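Local coordinates for protein trimethylamine-N-oxide reductase (Haemophilus influenzae, PDB 7L5I) that probably reduces S- and N-oxides such as trimethylamine N-oxide at a molybdenum centre carried by two molybdopterin guanine dinucleotide cofactors, at residues A[43-48]-A[71-76]; A[290-295]-A[614-619]; A[126-131]-A[135-140]; A[179-184]-A[443-448]. All coordinates share one frame; numbering follows the deposited sequence.

Interaction 1: residues A[43-48]-A[71-76]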
loop_
_atom_site.group_PDB
_atom_site.type_symbol
_atom_site.label_atom_id
_atom_site.label_comp_id
_atom_site.label_asym_id
_atom_site.label_seq_id
_atom_site.Cartn_x
_atom_site.Cartn_y
_atom_site.Cartn_z
ATOM N N GLY A 43 4.779 -3.105 -14.677
ATOM C CA GLY A 43 4.364 -3.174 -16.065
ATOM C C GLY A 43 4.938 -4.365 -16.813
ATOM O O GLY A 43 5.747 -5.128 -16.305
ATOM N N SER A 44 4.526 -4.468 -18.075
ATOM C CA SER A 44 5.118 -5.449 -18.982
ATOM C C SER A 44 6.523 -4.999 -19.360
ATOM O O SER A 44 6.732 -3.841 -19.724
ATOM C CB SER A 44 4.229 -5.589 -20.220
ATOM O OG SER A 44 4.704 -6.599 -21.119
ATOM N N ILE A 45 7.478 -5.927 -19.315
ATOM C CA ILE A 45 8.902 -5.614 -19.432
ATOM C C ILE A 45 9.499 -6.407 -20.592
ATOM O O ILE A 45 9.315 -7.628 -20.654
ATOM C CB ILE A 45 9.661 -5.989 -18.140
ATOM C CG1 ILE A 45 9.023 -5.360 -16.916
ATOM C CG2 ILE A 45 11.139 -5.605 -18.251
ATOM C CD1 ILE A 45 8.810 -3.936 -17.020
ATOM N N GLY A 46 10.244 -5.747 -21.449
ATOM C CA GLY A 46 11.044 -6.428 -22.451
ATOM C C GLY A 46 12.471 -6.506 -21.952
ATOM O O GLY A 46 13.087 -5.485 -21.642
ATOM N N VAL A 47 12.998 -7.731 -21.881
ATOM C CA VAL A 47 14.322 -7.989 -21.306
ATOM C C VAL A 47 15.230 -8.511 -22.411
ATOM O O VAL A 47 14.929 -9.531 -23.022
ATOM C CB VAL A 47 14.261 -9.000 -20.144
ATOM C CG1 VAL A 47 15.618 -9.144 -19.516
ATOM C CG2 VAL A 47 13.250 -8.557 -19.105
ATOM N N VAL A 48 16.348 -7.823 -22.645
ATOM C CA VAL A 48 17.323 -8.248 -23.641
ATOM C C VAL A 48 18.356 -9.143 -22.973
ATOM O O VAL A 48 18.943 -8.778 -21.947
ATOM C CB VAL A 48 18.005 -7.041 -24.306
ATOM C CG1 VAL A 48 18.984 -7.535 -25.376
ATOM C CG2 VAL A 48 16.987 -6.109 -24.899
ATOM N N THR A 71 13.763 -0.679 -15.405
ATOM C CA THR A 71 15.074 -0.671 -16.035
ATOM C C THR A 71 16.133 -1.446 -15.259
ATOM O O THR A 71 17.297 -1.441 -15.672
ATOM C CB THR A 71 15.560 0.775 -16.244
ATOM O OG1 THR A 71 15.733 1.423 -14.970
ATOM C CG2 THR A 71 14.569 1.567 -17.105
ATOM N N VAL A 72 15.772 -2.143 -14.180
ATOM C CA VAL A 72 16.795 -2.729 -13.310
ATOM C C VAL A 72 16.638 -4.232 -13.081
ATOM O O VAL A 72 17.009 -4.747 -12.025
ATOM C CB VAL A 72 16.847 -1.976 -11.953
ATOM C CG1 VAL A 72 17.383 -0.550 -12.156
ATOM C CG2 VAL A 72 15.481 -1.922 -11.267
ATOM N N VAL A 73 16.201 -4.963 -14.117
ATOM C CA VAL A 73 16.076 -6.414 -14.008
ATOM C C VAL A 73 17.443 -7.046 -13.720
ATOM O O VAL A 73 17.574 -7.930 -12.867
ATOM C CB VAL A 73 15.433 -7.005 -15.274
ATOM C CG1 VAL A 73 15.520 -8.545 -15.271
ATOM C CG2 VAL A 73 13.979 -6.613 -15.369
ATOM N N ALA A 74 18.481 -6.614 -14.449
ATOM C CA ALA A 74 19.822 -7.145 -14.202
ATOM C C ALA A 74 20.250 -6.933 -12.750
ATOM O O ALA A 74 20.769 -7.852 -12.116
ATOM C CB ALA A 74 20.837 -6.504 -15.153
ATOM N N ASP A 75 20.035 -5.722 -12.203
ATOM C CA ASP A 75 20.381 -5.473 -10.804
ATOM C C ASP A 75 19.619 -6.403 -9.873
ATOM O O ASP A 75 20.153 -6.852 -8.863
ATOM C CB ASP A 75 20.079 -4.039 -10.386
ATOM C CG ASP A 75 21.027 -3.013 -10.985
ATOM O OD1 ASP A 75 21.936 -3.366 -11.758
ATOM O OD2 ASP A 75 20.825 -1.824 -10.659
ATOM N N GLN A 76 18.351 -6.679 -10.188
ATOM C CA GLN A 76 17.579 -7.575 -9.334
ATOM C C GLN A 76 18.144 -8.989 -9.377
ATOM O O GLN A 76 18.111 -9.707 -8.377
ATOM C CB GLN A 76 16.120 -7.609 -9.771
ATOM C CG GLN A 76 15.350 -6.315 -9.485
ATOM C CD GLN A 76 13.915 -6.417 -9.968
ATOM O OE1 GLN A 76 13.570 -6.010 -11.071
ATOM N NE2 GLN A 76 13.072 -7.010 -9.136
#

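Interaction 2: residues A[290-295]-A[614-619]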
loop_
_atom_site.group_PDB
_atom_site.type_symbol
_atom_site.label_atom_id
_atom_site.label_comp_id
_atom_site.label_asym_id
_atom_site.label_seq_id
_atom_site.Cartn_x
_atom_site.Cartn_y
_atom_site.Cartn_z
ATOM N N LYS A 290 -29.611 20.781 -1.507
ATOM C CA LYS A 290 -30.547 20.299 -0.496
ATOM C C LYS A 290 -31.418 19.174 -1.033
ATOM O O LYS A 290 -31.754 18.239 -0.295
ATOM C CB LYS A 290 -31.410 21.468 -0.002
ATOM C CG LYS A 290 -30.614 22.513 0.744
ATOM C CD LYS A 290 -31.530 23.533 1.419
ATOM C CE LYS A 290 -31.931 24.633 0.460
ATOM N NZ LYS A 290 -32.414 25.824 1.214
ATOM N N ASP A 291 -31.796 19.241 -2.316
ATOM C CA ASP A 291 -32.623 18.202 -2.924
ATOM C C ASP A 291 -31.879 16.877 -2.972
ATOM O O ASP A 291 -32.422 15.822 -2.621
ATOM C CB ASP A 291 -33.021 18.609 -4.342
ATOM C CG ASP A 291 -33.958 19.797 -4.374
ATOM O OD1 ASP A 291 -34.747 19.947 -3.417
ATOM O OD2 ASP A 291 -33.907 20.571 -5.356
ATOM N N PHE A 292 -30.624 16.921 -3.412
ATOM C CA PHE A 292 -29.791 15.726 -3.389
ATOM C C PHE A 292 -29.682 15.161 -1.977
ATOM O O PHE A 292 -29.842 13.953 -1.759
ATOM C CB PHE A 292 -28.398 16.016 -3.952
ATOM C CG PHE A 292 -27.533 14.801 -4.010
ATOM C CD1 PHE A 292 -26.832 14.387 -2.916
ATOM C CD2 PHE A 292 -27.471 14.032 -5.161
ATOM C CE1 PHE A 292 -26.072 13.246 -2.928
ATOM C CE2 PHE A 292 -26.702 12.882 -5.186
ATOM C CZ PHE A 292 -26.000 12.491 -4.050
ATOM N N LEU A 293 -29.405 16.019 -0.989
ATOM C CA LEU A 293 -29.170 15.516 0.355
ATOM C C LEU A 293 -30.406 14.808 0.900
ATOM O O LEU A 293 -30.302 13.751 1.527
ATOM C CB LEU A 293 -28.744 16.657 1.266
ATOM C CG LEU A 293 -27.340 17.187 0.967
ATOM C CD1 LEU A 293 -27.141 18.561 1.543
ATOM C CD2 LEU A 293 -26.286 16.245 1.537
ATOM N N LYS A 294 -31.592 15.353 0.633
ATOM C CA LYS A 294 -32.805 14.731 1.136
ATOM C C LYS A 294 -33.068 13.384 0.469
ATOM O O LYS A 294 -33.496 12.437 1.122
ATOM C CB LYS A 294 -34.001 15.653 0.906
ATOM C CG LYS A 294 -35.304 15.026 1.352
ATOM C CD LYS A 294 -36.456 16.016 1.353
ATOM C CE LYS A 294 -37.627 15.470 2.171
ATOM N NZ LYS A 294 -38.904 16.190 1.891
ATOM N N LYS A 295 -32.813 13.296 -0.834
ATOM C CA LYS A 295 -33.209 12.140 -1.621
ATOM C C LYS A 295 -32.196 11.006 -1.530
ATOM O O LYS A 295 -32.584 9.839 -1.597
ATOM C CB LYS A 295 -33.382 12.572 -3.070
ATOM C CG LYS A 295 -33.883 11.499 -4.019
ATOM C CD LYS A 295 -34.192 12.095 -5.397
ATOM C CE LYS A 295 -34.694 11.013 -6.348
ATOM N NZ LYS A 295 -34.671 11.420 -7.777
ATOM N N GLU A 614 -26.689 4.532 -11.553
ATOM C CA GLU A 614 -27.987 3.883 -11.364
ATOM C C GLU A 614 -28.636 4.319 -10.058
ATOM O O GLU A 614 -29.853 4.537 -10.003
ATOM C CB GLU A 614 -27.826 2.379 -11.409
ATOM C CG GLU A 614 -27.442 1.874 -12.807
ATOM C CD GLU A 614 -28.246 2.537 -13.939
ATOM O OE1 GLU A 614 -27.614 3.155 -14.829
ATOM O OE2 GLU A 614 -29.501 2.459 -13.931
ATOM N N PHE A 615 -27.850 4.425 -8.988
ATOM C CA PHE A 615 -28.345 5.019 -7.749
ATOM C C PHE A 615 -28.906 6.403 -7.989
ATOM O O PHE A 615 -29.998 6.740 -7.515
ATOM C CB PHE A 615 -27.189 5.064 -6.736
ATOM C CG PHE A 615 -27.526 5.724 -5.429
ATOM C CD1 PHE A 615 -28.519 5.198 -4.626
ATOM C CD2 PHE A 615 -26.790 6.817 -4.964
ATOM C CE1 PHE A 615 -28.823 5.778 -3.386
ATOM C CE2 PHE A 615 -27.098 7.389 -3.727
ATOM C CZ PHE A 615 -28.109 6.841 -2.931
ATOM N N ARG A 616 -28.185 7.242 -8.738
ATOM C CA ARG A 616 -28.699 8.583 -8.977
ATOM C C ARG A 616 -30.000 8.549 -9.778
ATOM O O ARG A 616 -30.943 9.301 -9.493
ATOM C CB ARG A 616 -27.667 9.447 -9.714
ATOM C CG ARG A 616 -28.134 10.901 -9.757
ATOM C CD ARG A 616 -27.177 11.851 -10.427
ATOM N NE ARG A 616 -27.741 13.201 -10.386
ATOM C CZ ARG A 616 -27.376 14.156 -9.526
ATOM N NH1 ARG A 616 -26.409 13.939 -8.655
ATOM N NH2 ARG A 616 -27.967 15.338 -9.576
ATOM N N GLU A 617 -30.067 7.690 -10.791
ATOM C CA GLU A 617 -31.252 7.631 -11.634
ATOM C C GLU A 617 -32.497 7.289 -10.827
ATOM O O GLU A 617 -33.536 7.945 -10.970
ATOM C CB GLU A 617 -31.052 6.617 -12.750
ATOM C CG GLU A 617 -32.327 6.409 -13.594
ATOM C CD GLU A 617 -32.836 7.709 -14.236
ATOM O OE1 GLU A 617 -32.012 8.445 -14.815
ATOM O OE2 GLU A 617 -34.061 7.996 -14.166
ATOM N N ASP A 618 -32.417 6.272 -9.971
ATOM C CA ASP A 618 -33.567 5.862 -9.163
ATOM C C ASP A 618 -33.102 5.198 -7.883
ATOM O O ASP A 618 -32.843 3.988 -7.846
ATOM C CB ASP A 618 -34.484 4.920 -9.947
ATOM C CG ASP A 618 -35.786 4.624 -9.198
ATOM O OD1 ASP A 618 -35.813 4.865 -7.978
ATOM O OD2 ASP A 618 -36.770 4.161 -9.824
ATOM N N PRO A 619 -32.973 5.965 -6.792
ATOM C CA PRO A 619 -32.434 5.375 -5.555
ATOM C C PRO A 619 -33.426 4.458 -4.841
ATOM O O PRO A 619 -32.996 3.667 -3.983
ATOM C CB PRO A 619 -32.070 6.609 -4.715
ATOM C CG PRO A 619 -33.058 7.629 -5.155
ATOM C CD PRO A 619 -33.253 7.408 -6.630
HETATM O O HOH W 1 -35.873 9.131 -9.086
#

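Interaction 3: residues A[126-131]-A[135-140]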
loop_
_atom_site.group_PDB
_atom_site.type_symbol
_atom_site.label_atom_id
_atom_site.label_comp_id
_atom_site.label_asym_id
_atom_site.label_seq_id
_atom_site.Cartn_x
_atom_site.Cartn_y
_atom_site.Cartn_z
ATOM N N LYS A 126 6.240 -28.601 12.911
ATOM C CA LYS A 126 5.567 -29.756 13.486
ATOM C C LYS A 126 5.528 -29.667 15.004
ATOM O O LYS A 126 4.515 -30.012 15.626
ATOM C CB LYS A 126 6.251 -31.045 13.035
ATOM C CG LYS A 126 5.437 -32.290 13.392
ATOM C CD LYS A 126 6.245 -33.577 13.294
ATOM C CE LYS A 126 5.516 -34.738 14.000
ATOM N NZ LYS A 126 6.279 -35.256 15.179
ATOM N N ARG A 127 6.617 -29.197 15.624
ATOM C CA ARG A 127 6.638 -29.060 17.075
ATOM C C ARG A 127 5.539 -28.117 17.536
ATOM O O ARG A 127 4.798 -28.419 18.483
ATOM C CB ARG A 127 8.007 -28.555 17.535
ATOM C CG ARG A 127 8.110 -28.323 19.046
ATOM C CD ARG A 127 9.498 -27.806 19.456
ATOM N NE ARG A 127 10.568 -28.780 19.229
ATOM C CZ ARG A 127 11.872 -28.503 19.304
ATOM N NH1 ARG A 127 12.285 -27.276 19.592
ATOM N NH2 ARG A 127 12.768 -29.455 19.082
ATOM N N VAL A 128 5.414 -26.960 16.876
ATOM C CA VAL A 128 4.379 -26.009 17.266
ATOM C C VAL A 128 2.992 -26.585 17.014
ATOM O O VAL A 128 2.070 -26.416 17.829
ATOM C CB VAL A 128 4.562 -24.672 16.524
ATOM C CG1 VAL A 128 3.367 -23.780 16.821
ATOM C CG2 VAL A 128 5.872 -23.999 16.932
ATOM N N ARG A 129 2.798 -27.247 15.871
ATOM C CA ARG A 129 1.495 -27.843 15.604
ATOM C C ARG A 129 1.143 -28.891 16.653
ATOM O O ARG A 129 -0.010 -28.994 17.072
ATOM C CB ARG A 129 1.466 -28.473 14.216
ATOM C CG ARG A 129 1.502 -27.435 13.096
ATOM C CD ARG A 129 1.055 -28.074 11.814
ATOM N NE ARG A 129 1.021 -27.146 10.697
ATOM C CZ ARG A 129 0.069 -26.231 10.502
ATOM N NH1 ARG A 129 -0.934 -26.108 11.355
ATOM N NH2 ARG A 129 0.118 -25.450 9.428
ATOM N N ASP A 130 2.121 -29.675 17.083
ATOM C CA ASP A 130 1.846 -30.732 18.061
ATOM C C ASP A 130 1.555 -30.156 19.437
ATOM O O ASP A 130 0.725 -30.694 20.176
ATOM C CB ASP A 130 3.032 -31.689 18.130
ATOM C CG ASP A 130 3.101 -32.626 16.925
ATOM O OD1 ASP A 130 2.089 -32.756 16.195
ATOM O OD2 ASP A 130 4.168 -33.238 16.705
ATOM N N GLU A 131 2.236 -29.075 19.805
ATOM C CA GLU A 131 2.128 -28.512 21.143
ATOM C C GLU A 131 1.063 -27.426 21.249
ATOM O O GLU A 131 0.482 -27.253 22.326
ATOM C CB GLU A 131 3.495 -27.970 21.598
ATOM C CG GLU A 131 4.597 -29.063 21.666
ATOM C CD GLU A 131 5.987 -28.553 22.082
ATOM O OE1 GLU A 131 6.904 -29.395 22.215
ATOM O OE2 GLU A 131 6.174 -27.331 22.275
ATOM N N THR A 135 -3.473 -22.296 15.887
ATOM C CA THR A 135 -3.524 -20.989 16.512
ATOM C C THR A 135 -2.198 -20.549 17.126
ATOM O O THR A 135 -2.141 -19.434 17.649
ATOM C CB THR A 135 -4.639 -20.966 17.565
ATOM O OG1 THR A 135 -4.434 -22.011 18.522
ATOM C CG2 THR A 135 -6.003 -21.177 16.893
ATOM N N GLY A 136 -1.137 -21.349 17.048
ATOM C CA GLY A 136 0.196 -20.938 17.418
ATOM C C GLY A 136 1.095 -20.530 16.268
ATOM O O GLY A 136 2.252 -20.169 16.506
ATOM N N ILE A 137 0.594 -20.541 15.032
ATOM C CA ILE A 137 1.394 -20.226 13.845
ATOM C C ILE A 137 0.802 -18.996 13.166
ATOM O O ILE A 137 -0.355 -19.026 12.737
ATOM C CB ILE A 137 1.424 -21.406 12.855
ATOM C CG1 ILE A 137 2.069 -22.623 13.494
ATOM C CG2 ILE A 137 2.127 -21.000 11.547
ATOM C CD1 ILE A 137 1.927 -23.858 12.626
ATOM N N PHE A 138 1.596 -17.934 13.032
ATOM C CA PHE A 138 1.154 -16.761 12.297
ATOM C C PHE A 138 1.750 -16.809 10.893
ATOM O O PHE A 138 2.973 -16.857 10.740
ATOM C CB PHE A 138 1.557 -15.445 12.964
ATOM C CG PHE A 138 1.029 -14.266 12.233
ATOM C CD1 PHE A 138 -0.346 -13.991 12.258
ATOM C CD2 PHE A 138 1.851 -13.470 11.444
ATOM C CE1 PHE A 138 -0.871 -12.926 11.555
ATOM C CE2 PHE A 138 1.311 -12.395 10.727
ATOM C CZ PHE A 138 -0.053 -12.135 10.786
ATOM N N ALA A 139 0.891 -16.787 9.882
ATOM C CA ALA A 139 1.335 -16.750 8.492
ATOM C C ALA A 139 0.479 -15.777 7.687
ATOM O O ALA A 139 0.245 -15.988 6.496
ATOM C CB ALA A 139 1.318 -18.148 7.869
ATOM N N GLY A 140 0.015 -14.693 8.330
ATOM C CA GLY A 140 -0.600 -13.598 7.586
ATOM C C GLY A 140 0.300 -13.064 6.490
ATOM O O GLY A 140 -0.159 -12.763 5.384
#

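Interaction 4: residues A[179-184]-A[443-448]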
loop_
_atom_site.group_PDB
_atom_site.type_symbol
_atom_site.label_atom_id
_atom_site.label_comp_id
_atom_site.label_asym_id
_atom_site.label_seq_id
_atom_site.Cartn_x
_atom_site.Cartn_y
_atom_site.Cartn_z
ATOM N N ALA A 179 -10.301 3.267 5.663
ATOM C CA ALA A 179 -11.355 3.546 4.696
ATOM C C ALA A 179 -12.158 2.303 4.370
ATOM O O ALA A 179 -13.363 2.375 4.128
ATOM C CB ALA A 179 -10.759 4.125 3.405
ATOM N N GLN A 180 -11.504 1.143 4.318
ATOM C CA GLN A 180 -12.233 -0.045 3.900
ATOM C C GLN A 180 -13.182 -0.567 4.960
ATOM O O GLN A 180 -14.003 -1.446 4.652
ATOM C CB GLN A 180 -11.265 -1.147 3.478
ATOM C CG GLN A 180 -10.646 -1.954 4.610
ATOM C CD GLN A 180 -9.723 -3.050 4.070
ATOM O OE1 GLN A 180 -9.900 -4.239 4.348
ATOM N NE2 GLN A 180 -8.727 -2.637 3.309
ATOM N N VAL A 181 -13.101 -0.056 6.181
ATOM C CA VAL A 181 -14.034 -0.424 7.243
ATOM C C VAL A 181 -15.166 0.592 7.364
ATOM O O VAL A 181 -16.313 0.209 7.592
ATOM C CB VAL A 181 -13.287 -0.582 8.583
ATOM C CG1 VAL A 181 -14.261 -0.753 9.745
ATOM C CG2 VAL A 181 -12.353 -1.806 8.534
ATOM N N ILE A 182 -14.867 1.888 7.202
ATOM C CA ILE A 182 -15.943 2.877 7.297
ATOM C C ILE A 182 -16.799 2.904 6.024
ATOM O O ILE A 182 -18.016 3.109 6.112
ATOM C CB ILE A 182 -15.345 4.259 7.665
ATOM C CG1 ILE A 182 -16.446 5.292 7.918
ATOM C CG2 ILE A 182 -14.407 4.805 6.618
ATOM C CD1 ILE A 182 -17.417 4.924 9.002
ATOM N N MET A 183 -16.225 2.672 4.846
ATOM C CA MET A 183 -17.028 2.780 3.631
ATOM C C MET A 183 -18.172 1.773 3.573
ATOM O O MET A 183 -19.268 2.152 3.129
ATOM C CB MET A 183 -16.127 2.679 2.395
ATOM C CG MET A 183 -15.321 3.956 2.135
ATOM S SD MET A 183 -16.277 5.488 1.854
ATOM C CE MET A 183 -16.180 6.352 3.412
ATOM N N PRO A 184 -18.028 0.519 4.023
ATOM C CA PRO A 184 -19.217 -0.344 4.071
ATOM C C PRO A 184 -20.356 0.222 4.913
ATOM O O PRO A 184 -21.525 -0.021 4.571
ATOM C CB PRO A 184 -18.670 -1.657 4.637
ATOM C CG PRO A 184 -17.255 -1.696 4.125
ATOM C CD PRO A 184 -16.781 -0.236 4.227
ATOM N N GLN A 443 -11.184 -3.734 20.942
ATOM C CA GLN A 443 -12.438 -3.501 20.238
ATOM C C GLN A 443 -12.144 -3.301 18.759
ATOM O O GLN A 443 -11.122 -2.710 18.401
ATOM C CB GLN A 443 -13.143 -2.269 20.813
ATOM C CG GLN A 443 -14.008 -2.575 22.045
ATOM C CD GLN A 443 -15.236 -3.401 21.681
ATOM O OE1 GLN A 443 -15.988 -3.077 20.733
ATOM N NE2 GLN A 443 -15.432 -4.493 22.402
ATOM N N TYR A 444 -13.048 -3.797 17.906
ATOM C CA TYR A 444 -12.868 -3.704 16.452
ATOM C C TYR A 444 -14.241 -3.769 15.795
ATOM O O TYR A 444 -14.913 -4.810 15.851
ATOM C CB TYR A 444 -11.956 -4.825 15.929
ATOM C CG TYR A 444 -11.984 -4.961 14.411
ATOM C CD1 TYR A 444 -11.355 -4.032 13.595
ATOM C CD2 TYR A 444 -12.649 -6.011 13.810
ATOM C CE1 TYR A 444 -11.391 -4.154 12.212
ATOM C CE2 TYR A 444 -12.700 -6.148 12.436
ATOM C CZ TYR A 444 -12.058 -5.220 11.635
ATOM O OH TYR A 444 -12.126 -5.374 10.251
ATOM N N ASN A 445 -14.641 -2.661 15.174
ATOM C CA ASN A 445 -15.831 -2.599 14.333
ATOM C C ASN A 445 -17.041 -3.239 15.003
ATOM O O ASN A 445 -17.794 -3.985 14.379
ATOM C CB ASN A 445 -15.566 -3.252 12.980
ATOM C CG ASN A 445 -16.546 -2.782 11.898
ATOM O OD1 ASN A 445 -17.174 -1.746 12.035
ATOM N ND2 ASN A 445 -16.632 -3.529 10.812
ATOM N N GLY A 446 -17.237 -2.925 16.276
ATOM C CA GLY A 446 -18.391 -3.393 17.006
ATOM C C GLY A 446 -18.258 -4.760 17.631
ATOM O O GLY A 446 -19.235 -5.248 18.217
ATOM N N THR A 447 -17.098 -5.397 17.516
ATOM C CA THR A 447 -16.849 -6.701 18.125
ATOM C C THR A 447 -15.628 -6.611 19.035
ATOM O O THR A 447 -14.907 -5.610 19.051
ATOM C CB THR A 447 -16.618 -7.786 17.060
ATOM O OG1 THR A 447 -15.305 -7.631 16.497
ATOM C CG2 THR A 447 -17.652 -7.696 15.938
ATOM N N GLU A 448 -15.382 -7.670 19.801
ATOM C CA GLU A 448 -14.183 -7.747 20.632
ATOM C C GLU A 448 -13.309 -8.878 20.106
ATOM O O GLU A 448 -13.806 -9.972 19.827
ATOM C CB GLU A 448 -14.551 -7.950 22.105
ATOM C CG GLU A 448 -13.370 -8.171 23.049
ATOM C CD GLU A 448 -13.816 -8.711 24.404
ATOM O OE1 GLU A 448 -13.894 -7.919 25.363
ATOM O OE2 GLU A 448 -14.104 -9.930 24.497
HETATM O O HOH W 2 -17.367 -2.273 8.126
#

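Interaction 1: residues A[43-48]-A[71-76]
Val73 reaches from the first turn of helix 73-78 to the strand 43-50, where it meets Ile45 and Val47. Its CB is directed at the strand but stays just beyond contact. From there the two methyls part. Val73 CG1, set anti to the backbone N (chi1 170°), meets Val47 alone, 4.3 Å from Val47 CG1. CG2 lies beside the backbone N and is the branch that reaches both residues, 4.2 Å from Ile45 CG2 and 4.3 Å from Val47 CG2, so one methyl bridges two residues spaced two apart on the same strand face. The side chains of Ile45 and Val73 run past each other in opposite directions, and Ile45 offers its CG2 branch to Val73 while CD1 heads elsewhere. Contact is purely apolar and buried. The helix start that presents Val73 is defined by Val72 at the N-cap position, with Gln76 N bonded to Val72 O at 3.0 Å, and Val73 N is hydrogen-bonded to the hydroxyl of Ser57. Strand 43-50 is the middle of a three-stranded antiparallel meander, flanked by 35-40 and 53-59, and helix 73-78 packs on this small N-terminal sheet, with the Val73 side chain about 13 Å from a bound molybdopterin guanine dinucleotide.

Interaction 2: residues A[290-295]-A[614-619]
Arg616 NH1 is gripped by the backbone carbonyls of Gly373 and Ile375 and, in that position, also meets the ring of Phe292 across the contact. It stands 3.6 Å from Phe292 CE2 and slightly farther from the adjoining CD2, approaching obliquely, with the guanidinium and ring planes 24° apart. The arginine gets there by a chain extended as far as NE, its CG anti to the backbone N (chi1 -171°). The ring of Phe292 is itself held by stacking on Tyr296, whose hydroxyl bonds to Arg616 O and whose ring meets Phe615 edge-to-face. One tyrosine therefore ties together the two helices that carry the contact.

One helical turn farther along, Lys295 lies across the ring of Pro619 at about a right angle. Lys295 CE sits 3.9 Å from Pro619 CD, and Lys295 CG is 4.1 Å from Pro619 CG, so the aliphatic part of the extended chain does the packing. Its ammonium end has a bridging water among its partners: Lys295 NZ gives a 2.9 Å hydrogen bond to the water, which in turn donates to Glu617 O at 3.2 Å. Asp618 OD1 is 6.7 Å from Lys295 NZ, too far for a salt bridge. Both cations thus use their surface for packing; the carbonyl pair probably polarises and orients the Arg616 guanidinium, whereas Lys295 lays its aliphatic chain on proline while its ammonium is linked through water to the C-terminal end of helix 613-617.

Interaction 3: residues A[126-131]-A[135-140]
Over the centre of one face of the Arg129 guanidinium rests Ile137 CD1, 3.7 Å above the plane. The same methyl is 3.6 Å from Arg129 CG, so the arginine wraps over it with both ends of its chain; the two side chains cross at about a right angle. Arg129 CG lies beside the backbone N (chi1 -70°), and the chain is extended to NE, after which the last torsion (-76°) turns the flat group over the isoleucine methyl. Arg129 NH2 is hydrogen-bonded to Gly166 O, a tie that helps fix the group's rotation. In the strand segment, the Phe138 ring carries Gly140 N over the centre of one face, 3.5 Å above it, and also meets the ring of Phe426. Arg129 and Ile137 join the last turns of helix 114-131 to strand 137-138, the edge strand of a six-stranded mixed sheet, where it runs parallel to strand 456-460; a short connection ending in the 3-10 turn 135-136 links this helix and strand. Val128 packs beside Ile137: its CG1 is 3.8 Å from Ile137 CG1 and equally 3.8 Å from Gly136 O, the closest approach to that glycine. Met161 of helix 153-163 touches both Arg129 and Ile137.

Interaction 4: residues A[179-184]-A[443-448]
Val181 puts one methyl against each of two residues of a hairpin. Val181 CG1 meets the amide end of Asn445, 3.7 Å from Asn445 CG and almost as near to its OD1 and ND2. Val181 CG2 meets the end of Tyr444, 4.0 Å from Tyr444 OH, approaching the ring obliquely. Alongside these methyl contacts, one water joins the same pair of segments: it donates to Val181 O at 2.7 Å and accepts from Asn445 ND2 at 3.1 Å. The other end of the amide, Asn445 OD1, is bonded to His185 NE2 farther along the helix, so both heteroatoms are engaged and the amide's rotation is set.

Behind this first shell, Asn445 CB lies 4.0 Å above the centre of the Tyr444 ring face and braces it. Asn445 and Gly446 are the central residues of a type I' turn, the tight turn of a two-residue beta hairpin, and Asn445 accordingly has positive phi (48°). Tyr444 O takes two donors, Thr447 N at 2.8 Å and Thr447 OG1 at 2.9 Å, the hydroxyl in the carbonyl plane. The hairpin of strands 441-444 and 447-450 thus leans on helix 179-187 through Val181, and this helix begins just after Ser175, a residue lining the oxygen-ligand pocket; the loop of Leu780 and Ala781 touches both elements, and helix 359-372 packs against the helix through Ile182.

Interactions 1 and 3 are buried helix-to-strand contacts, each against a different sheet: the former wholly apolar, the latter with an arginine whose flat end is also tied to a carbonyl. Interaction 2, between two helices, is partly buried, its centre about 33 Å from the centre of the chain; interaction 4, between helix and hairpin, is a surface contact although its centre is only about 19 Å from that point. These latter two each add a bridging water to a mixed apolar and polar contact. Helix 359-372 touches both 290-295 and 179-184, a shared neighbour for interactions 2 and 4, whose nearest atoms are about 12 Å apart. Interactions 1 and 4 lie on opposite sides of the centre.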